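Local structure of fibronectin-binding protein (Streptococcus pyogenes, 5A0L) at residues 32-37 / 122-127. The protein binds fibronectin as a streptococcal surface adhesin and attaches covalently to the host through an internal thioester in its N-terminal thioester domain. Residues are numbered along the deposited sequence; the frame is centred on the assembly and turned at random.
Sequences YHNLKV and NAILVT. With ZN (zinc ion), chain C.
Tyr32 and Asn122 meet tip to tip: the phenol OH donates to Asn122 OD1 across 2.6 Å, the single hydrogen bond between 32-37 and 122-127. Ring and amide planes stand 51° apart, and the donor reaches the carbonyl at a C=O...O angle of 133°. It is tilted 26° from the carbonyl plane. OD1 lies at the ring's edge, near its plane, 3.2 Å from Tyr32 CE1. Although Asn122 sets out away from 32-37 at its CB, its CG lies beside the backbone N, which turns the amide back to the phenol; ND2 is held by Gln160 OE1, so both ends of the amide are bonded. Leu125 CD2 approaches the same ring obliquely, 4.2 Å from Tyr32 CE1.

Two residues on from Asn122, Ile124 points toward 32-37: CG2 rests 3.5 Å from His33 O, while CD1 lies against the side-chain amide of Asn34, 3.6 Å from Asn34 OD1. These two side chains cross at about a right angle. Asn34 OD1 finds its main polar partner in Gln46 NE2, with a weak bond from Lys36 NZ. His33 NE2 binds a zinc ion at 2.2 Å, five waters filling the other positions, and its ring stacks with that of Phe56.

Loop residues 32-34, leading into strand 35-39, thus pack on helix 120-135, linking the closed antiparallel barrel to the helical part of the thioester domain. Ile124 also packs on Gln46 and Tyr48 of strand 45-49, while Asn122 and Val126 touch helix 158-172.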
# COMPACT_ATOMS: atom_id res chain seq x y z
N TYR A 32 -6.41 -11.27 -2.08
CA TYR A 32 -6.51 -10.26 -1.04
C TYR A 32 -5.45 -10.37 0.04
O TYR A 32 -5.04 -11.47 0.42
CB TYR A 32 -7.87 -10.29 -0.34
CG TYR A 32 -9.06 -9.98 -1.22
CD1 TYR A 32 -9.07 -8.89 -2.08
CD2 TYR A 32 -10.20 -10.74 -1.15
CE1 TYR A 32 -10.16 -8.57 -2.86
CE2 TYR A 32 -11.30 -10.45 -1.93
CZ TYR A 32 -11.27 -9.36 -2.78
OH TYR A 32 -12.35 -9.12 -3.58
N HIS A 33 -5.02 -9.21 0.50
CA HIS A 33 -4.21 -9.03 1.68
C HIS A 33 -4.74 -7.81 2.45
O HIS A 33 -5.40 -6.93 1.86
CB HIS A 33 -2.72 -8.84 1.34
CG HIS A 33 -2.13 -9.98 0.59
ND1 HIS A 33 -2.14 -10.05 -0.79
CD2 HIS A 33 -1.58 -11.14 1.01
CE1 HIS A 33 -1.58 -11.17 -1.18
NE2 HIS A 33 -1.24 -11.86 -0.11
N ASN A 34 -4.43 -7.73 3.74
CA ASN A 34 -4.79 -6.56 4.52
C ASN A 34 -3.71 -6.36 5.56
O ASN A 34 -3.77 -6.87 6.68
CB ASN A 34 -6.19 -6.71 5.12
CG ASN A 34 -6.66 -5.44 5.77
OD1 ASN A 34 -5.89 -4.51 5.98
ND2 ASN A 34 -7.94 -5.38 6.05
N LEU A 35 -2.65 -5.69 5.13
CA LEU A 35 -1.45 -5.58 5.95
C LEU A 35 -1.57 -4.52 7.01
O LEU A 35 -2.11 -3.42 6.76
CB LEU A 35 -0.21 -5.29 5.08
CG LEU A 35 0.01 -6.28 3.94
CD1 LEU A 35 1.29 -5.92 3.20
CD2 LEU A 35 0.02 -7.72 4.42
N LYS A 36 -1.04 -4.82 8.19
CA LYS A 36 -1.00 -3.94 9.34
C LYS A 36 0.36 -3.95 9.99
O LYS A 36 1.10 -4.94 9.85
CB LYS A 36 -2.03 -4.34 10.42
CG LYS A 36 -3.43 -4.63 9.93
CD LYS A 36 -4.21 -3.41 9.48
CE LYS A 36 -5.68 -3.80 9.24
NZ LYS A 36 -6.48 -2.74 8.65
N VAL A 37 0.67 -2.90 10.72
CA VAL A 37 1.81 -2.86 11.62
C VAL A 37 1.36 -2.40 13.00
O VAL A 37 0.46 -1.56 13.15
CB VAL A 37 2.96 -1.94 11.12
CG1 VAL A 37 3.54 -2.48 9.82
CG2 VAL A 37 2.51 -0.50 10.95
N ASN A 122 -11.23 -4.77 -1.78
CA ASN A 122 -11.04 -4.31 -3.16
C ASN A 122 -10.35 -2.93 -3.23
O ASN A 122 -9.58 -2.68 -4.17
CB ASN A 122 -12.37 -4.27 -3.91
CG ASN A 122 -12.94 -5.64 -4.16
OD1 ASN A 122 -12.20 -6.61 -4.32
ND2 ASN A 122 -14.28 -5.73 -4.23
N ALA A 123 -10.65 -2.07 -2.27
CA ALA A 123 -10.06 -0.73 -2.23
C ALA A 123 -8.57 -0.86 -1.91
O ALA A 123 -7.73 -0.12 -2.48
CB ALA A 123 -10.78 0.14 -1.24
N ILE A 124 -8.23 -1.73 -0.97
CA ILE A 124 -6.82 -2.02 -0.67
C ILE A 124 -6.15 -2.56 -1.94
O ILE A 124 -5.04 -2.13 -2.28
CB ILE A 124 -6.74 -3.03 0.50
CG1 ILE A 124 -7.17 -2.37 1.81
CG2 ILE A 124 -5.33 -3.60 0.64
CD1 ILE A 124 -7.43 -3.33 2.94
N LEU A 125 -6.79 -3.46 -2.63
CA LEU A 125 -6.21 -4.06 -3.83
C LEU A 125 -5.94 -3.00 -4.90
O LEU A 125 -4.87 -3.02 -5.55
CB LEU A 125 -7.09 -5.19 -4.33
CG LEU A 125 -6.62 -5.96 -5.54
CD1 LEU A 125 -5.25 -6.57 -5.33
CD2 LEU A 125 -7.69 -7.05 -5.83
N VAL A 126 -6.89 -2.11 -5.12
CA VAL A 126 -6.68 -1.01 -6.07
C VAL A 126 -5.50 -0.13 -5.65
O VAL A 126 -4.61 0.17 -6.47
CB VAL A 126 -7.95 -0.18 -6.24
CG1 VAL A 126 -7.69 1.12 -6.99
CG2 VAL A 126 -9.02 -0.98 -6.94
N THR A 127 -5.49 0.28 -4.40
CA THR A 127 -4.45 1.17 -3.92
C THR A 127 -3.09 0.50 -4.02
O THR A 127 -2.09 1.13 -4.40
CB THR A 127 -4.73 1.62 -2.49
OG1 THR A 127 -6.06 2.18 -2.40
CG2 THR A 127 -3.77 2.66 -2.02
ZN ZN C . -0.52 -13.92 -0.26
O HOH W 1 -1.86 -14.48 -1.88
O HOH W 2 0.21 -15.95 -0.50
O HOH W 3 1.08 -13.50 -1.54
O HOH W 4 -1.94 -14.76 1.06
O HOH W 5 0.86 -13.85 1.30